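Local coordinates for protein Cwp19 (Clostridioides difficile, PDB 5OQ3) that is a probable cell-wall hydrolase, of which this glycoside hydrolase domain, a TIM barrel, probably cleaves the glycan strands of peptidoglycan, at residues Y194-Y205 with K214-V222. Numbering follows the deposited sequence.
Sequences YPGVSFNDTATY and KDNWRRENV
Arg218 reaches from the first turns of helix 214-236 toward residues 194-205, and each step of its side chain finds a partner there. Arg218 CB lies 3.8 Å from Tyr194 CE1, CG passes the same phenol near its CZ and OH, and Arg218 CD sits over the ring face in a CH-pi contact, 4.2 Å from the centroid of the Tyr194 ring. The chain runs extended from CG to NE, crossing the tyrosine at about a right angle, which carries the guanidinium past the ring to Asp201. The two form a side-on bidentate salt bridge, the carboxylate turned 36° from the guanidinium plane: Arg218 NE donates to the syn lone pair of Asp201 OD2 at 3.0 Å, and Arg218 NH2 meets Asp201 OD1 at 2.8 Å, almost straight at 171°. Arg218 NH1 lies 2.8 Å from Val197 O and bonds weakly to Tyr272 OH. A water accepts from Arg218 NH2 and from the backbone N of Phe199, while Phe199 CB covers one guanidinium face and Lys214 CE the other. Long methylenes ending in a flat, multidentate cation suit arginine to this path.

In this TIM barrel, residues 194-205 belong to the connection between the fourth strand, 186-189, and helix 214-236, so the contact folds a beta-alpha loop back upon the start of its own helix. Tyr194 combines an apolar ring with a polar tip: its edge touches Val222 CG2, and Asn221 ND2 donates to Tyr194 OH at 2.9 Å, with ring and amide nearly coplanar. Where the loop passes into helix 202-208, Tyr205 turns an edge toward Trp217, whose indole offers a broad flat face, and Thr204 CG2 abuts the indole's edge. With Tyr205 CG anti to the backbone N (chi1 171°), one face of the phenol receives Lys214 CG; lysine suits both neighbours, its aliphatic stem packing there as its charged NZ donates to a second water, which in turn donates to Asp201 OD1.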
loop_
_atom_site.group_PDB
_atom_site.type_symbol
_atom_site.label_atom_id
_atom_site.label_comp_id
_atom_site.label_asym_id
_atom_site.label_seq_id
_atom_site.Cartn_x
_atom_site.Cartn_y
_atom_site.Cartn_z
ATOM N N TYR A 194 -12.742 -0.540 1.144
ATOM C CA TYR A 194 -13.862 -1.239 1.752
ATOM C C TYR A 194 -13.554 -2.725 1.651
ATOM O O TYR A 194 -12.959 -3.160 0.663
ATOM C CB TYR A 194 -15.177 -0.937 1.015
ATOM C CG TYR A 194 -15.823 0.364 1.364
ATOM C CD1 TYR A 194 -15.458 1.536 0.726
ATOM C CD2 TYR A 194 -16.857 0.420 2.312
ATOM C CE1 TYR A 194 -16.084 2.755 1.032
ATOM C CE2 TYR A 194 -17.495 1.620 2.618
ATOM C CZ TYR A 194 -17.071 2.782 2.003
ATOM O OH TYR A 194 -17.690 3.954 2.332
ATOM N N PRO A 195 -13.949 -3.522 2.680
ATOM C CA PRO A 195 -13.580 -4.930 2.652
ATOM C C PRO A 195 -14.496 -5.788 1.852
ATOM O O PRO A 195 -14.240 -6.954 1.712
ATOM C CB PRO A 195 -13.692 -5.331 4.116
ATOM C CG PRO A 195 -14.742 -4.399 4.684
ATOM C CD PRO A 195 -14.479 -3.102 4.009
ATOM N N GLY A 196 -15.600 -5.285 1.359
ATOM C CA GLY A 196 -16.386 -6.139 0.500
ATOM C C GLY A 196 -17.545 -5.400 0.012
ATOM O O GLY A 196 -17.772 -4.233 0.397
ATOM N N VAL A 197 -18.254 -6.068 -0.875
ATOM C CA VAL A 197 -19.359 -5.471 -1.578
ATOM C C VAL A 197 -20.297 -4.894 -0.548
ATOM O O VAL A 197 -20.727 -3.769 -0.730
ATOM C CB VAL A 197 -20.073 -6.418 -2.575
ATOM C CG1 VAL A 197 -19.114 -6.876 -3.678
ATOM C CG2 VAL A 197 -20.716 -7.614 -1.881
ATOM N N SER A 198 -20.592 -5.676 0.505
ATOM C CA SER A 198 -21.430 -5.250 1.569
ATOM C C SER A 198 -20.606 -4.725 2.761
ATOM O O SER A 198 -19.446 -5.058 2.981
ATOM C CB SER A 198 -22.366 -6.357 2.024
ATOM O OG SER A 198 -21.786 -7.294 2.907
ATOM N N PHE A 199 -21.244 -3.891 3.548
ATOM C CA PHE A 199 -20.572 -3.246 4.665
ATOM C C PHE A 199 -21.691 -2.595 5.452
ATOM O O PHE A 199 -22.574 -2.007 4.838
ATOM C CB PHE A 199 -19.652 -2.171 4.126
ATOM C CG PHE A 199 -18.702 -1.578 5.120
ATOM C CD1 PHE A 199 -17.693 -2.314 5.684
ATOM C CD2 PHE A 199 -18.776 -0.246 5.422
ATOM C CE1 PHE A 199 -16.782 -1.737 6.522
ATOM C CE2 PHE A 199 -17.849 0.349 6.271
ATOM C CZ PHE A 199 -16.845 -0.395 6.812
ATOM N N ASN A 200 -21.652 -2.670 6.782
ATOM C CA ASN A 200 -22.759 -2.200 7.596
ATOM C C ASN A 200 -22.663 -0.706 7.881
ATOM O O ASN A 200 -22.408 -0.279 9.015
ATOM C CB ASN A 200 -22.844 -2.992 8.898
ATOM C CG ASN A 200 -24.103 -2.681 9.668
ATOM O OD1 ASN A 200 -24.942 -1.887 9.220
ATOM N ND2 ASN A 200 -24.237 -3.292 10.831
ATOM N N ASP A 201 -22.882 0.063 6.817
ATOM C CA ASP A 201 -22.833 1.522 6.857
ATOM C C ASP A 201 -24.161 2.160 6.536
ATOM O O ASP A 201 -24.189 3.317 6.144
ATOM C CB ASP A 201 -21.763 2.078 5.909
ATOM C CG ASP A 201 -21.967 1.691 4.466
ATOM O OD1 ASP A 201 -22.998 1.033 4.153
ATOM O OD2 ASP A 201 -21.101 2.058 3.625
ATOM N N THR A 202 -25.267 1.455 6.703
ATOM C CA THR A 202 -26.568 2.032 6.328
ATOM C C THR A 202 -26.830 3.349 7.035
ATOM O O THR A 202 -27.321 4.289 6.410
ATOM C CB THR A 202 -27.682 1.056 6.621
ATOM O OG1 THR A 202 -27.354 -0.179 5.976
ATOM C CG2 THR A 202 -29.004 1.590 6.156
ATOM N N ALA A 203 -26.511 3.440 8.325
ATOM C CA ALA A 203 -26.797 4.675 9.052
ATOM C C ALA A 203 -25.949 5.818 8.517
ATOM O O ALA A 203 -26.433 6.926 8.349
ATOM C CB ALA A 203 -26.564 4.474 10.540
ATOM N N THR A 204 -24.678 5.541 8.213
ATOM C CA THR A 204 -23.787 6.522 7.641
ATOM C C THR A 204 -24.338 7.003 6.300
ATOM O O THR A 204 -24.350 8.198 6.018
ATOM C CB THR A 204 -22.401 5.897 7.453
ATOM O OG1 THR A 204 -22.031 5.219 8.639
ATOM C CG2 THR A 204 -21.371 6.936 7.131
ATOM N N TYR A 205 -24.757 6.091 5.460
ATOM C CA TYR A 205 -25.364 6.419 4.141
ATOM C C TYR A 205 -26.620 7.283 4.293
ATOM O O TYR A 205 -26.824 8.288 3.604
ATOM C CB TYR A 205 -25.614 5.137 3.329
ATOM C CG TYR A 205 -26.405 5.418 2.095
ATOM C CD1 TYR A 205 -25.837 6.108 1.020
ATOM C CD2 TYR A 205 -27.752 5.108 2.019
ATOM C CE1 TYR A 205 -26.593 6.463 -0.092
ATOM C CE2 TYR A 205 -28.518 5.429 0.898
ATOM C CZ TYR A 205 -27.942 6.120 -0.150
ATOM O OH TYR A 205 -28.693 6.436 -1.246
ATOM N N LYS A 214 -25.679 4.225 -3.796
ATOM C CA LYS A 214 -24.855 3.947 -2.650
ATOM C C LYS A 214 -23.433 3.533 -3.015
ATOM O O LYS A 214 -22.477 3.914 -2.343
ATOM C CB LYS A 214 -25.481 2.884 -1.746
ATOM C CG LYS A 214 -24.701 2.653 -0.440
ATOM C CD LYS A 214 -25.480 1.893 0.634
ATOM C CE LYS A 214 -25.701 0.463 0.293
ATOM N NZ LYS A 214 -26.636 -0.095 1.339
ATOM N N ASP A 215 -23.298 2.799 -4.103
ATOM C CA ASP A 215 -22.000 2.334 -4.489
ATOM C C ASP A 215 -21.172 3.469 -5.044
ATOM O O ASP A 215 -19.962 3.534 -4.786
ATOM C CB ASP A 215 -22.056 1.163 -5.448
ATOM C CG ASP A 215 -22.541 -0.102 -4.784
ATOM O OD1 ASP A 215 -22.575 -0.200 -3.558
ATOM O OD2 ASP A 215 -22.824 -1.040 -5.498
ATOM N N ASN A 216 -21.792 4.417 -5.732
ATOM C CA ASN A 216 -21.091 5.596 -6.166
ATOM C C ASN A 216 -20.653 6.465 -4.959
ATOM O O ASN A 216 -19.554 7.005 -4.973
ATOM C CB ASN A 216 -21.957 6.459 -7.122
ATOM C CG ASN A 216 -22.273 5.790 -8.453
ATOM O OD1 ASN A 216 -21.740 4.762 -8.780
ATOM N ND2 ASN A 216 -23.131 6.438 -9.232
ATOM N N TRP A 217 -21.514 6.545 -3.962
ATOM C CA TRP A 217 -21.183 7.259 -2.743
ATOM C C TRP A 217 -19.988 6.610 -2.026
ATOM O O TRP A 217 -19.097 7.301 -1.575
ATOM C CB TRP A 217 -22.431 7.314 -1.837
ATOM C CG TRP A 217 -22.230 7.872 -0.482
ATOM C CD1 TRP A 217 -22.095 9.180 -0.123
ATOM C CD2 TRP A 217 -22.102 7.100 0.721
ATOM N NE1 TRP A 217 -21.924 9.250 1.235
ATOM C CE2 TRP A 217 -21.920 7.986 1.777
ATOM C CE3 TRP A 217 -22.114 5.727 0.988
ATOM C CZ2 TRP A 217 -21.727 7.553 3.098
ATOM C CZ3 TRP A 217 -21.964 5.307 2.256
ATOM C CH2 TRP A 217 -21.774 6.199 3.309
ATOM N N ARG A 218 -19.943 5.284 -1.944
ATOM C CA ARG A 218 -18.810 4.604 -1.324
ATOM C C ARG A 218 -17.518 4.880 -2.110
ATOM O O ARG A 218 -16.471 5.155 -1.498
ATOM C CB ARG A 218 -19.048 3.080 -1.273
ATOM C CG ARG A 218 -20.092 2.675 -0.229
ATOM C CD ARG A 218 -20.248 1.208 -0.209
ATOM N NE ARG A 218 -21.136 0.781 0.876
ATOM C CZ ARG A 218 -21.739 -0.389 0.917
ATOM N NH1 ARG A 218 -21.605 -1.245 -0.076
ATOM N NH2 ARG A 218 -22.500 -0.674 1.963
ATOM N N ARG A 219 -17.567 4.830 -3.444
ATOM C CA ARG A 219 -16.395 5.201 -4.231
ATOM C C ARG A 219 -15.930 6.631 -3.942
ATOM O O ARG A 219 -14.717 6.883 -3.795
ATOM C CB ARG A 219 -16.604 4.933 -5.743
ATOM C CG ARG A 219 -16.497 3.470 -6.161
ATOM C CD ARG A 219 -16.807 3.280 -7.656
ATOM N NE ARG A 219 -18.224 3.313 -7.982
ATOM C CZ ARG A 219 -19.037 2.267 -7.923
ATOM N NH1 ARG A 219 -20.300 2.416 -8.260
ATOM N NH2 ARG A 219 -18.567 1.086 -7.537
ATOM N N GLU A 220 -16.896 7.534 -3.828
ATOM C CA GLU A 220 -16.558 8.906 -3.531
ATOM C C GLU A 220 -15.986 9.094 -2.125
ATOM O O GLU A 220 -15.153 9.958 -1.923
ATOM C CB GLU A 220 -17.723 9.832 -3.790
ATOM C CG GLU A 220 -17.347 11.313 -3.678
ATOM C CD GLU A 220 -16.331 11.872 -4.675
ATOM O OE1 GLU A 220 -15.797 12.978 -4.437
ATOM O OE2 GLU A 220 -16.036 11.264 -5.664
ATOM N N ASN A 221 -16.425 8.306 -1.164
ATOM C CA ASN A 221 -15.849 8.360 0.157
ATOM C C ASN A 221 -14.342 8.109 0.130
ATOM O O ASN A 221 -13.558 8.735 0.825
ATOM C CB ASN A 221 -16.516 7.329 1.097
ATOM C CG ASN A 221 -17.943 7.671 1.431
ATOM O OD1 ASN A 221 -18.340 8.827 1.450
ATOM N ND2 ASN A 221 -18.719 6.657 1.771
ATOM N N VAL A 222 -13.960 7.108 -0.654
ATOM C CA VAL A 222 -12.538 6.765 -0.817
ATOM C C VAL A 222 -11.829 7.897 -1.566
ATOM O O VAL A 222 -10.756 8.372 -1.104
ATOM C CB VAL A 222 -12.374 5.428 -1.550
ATOM C CG1 VAL A 222 -10.907 5.188 -1.944
ATOM C CG2 VAL A 222 -12.899 4.273 -0.687
HETATM O O HOH W 1 -24.036 -3.260 2.246
HETATM O O HOH W 2 -25.480 -0.189 3.847
#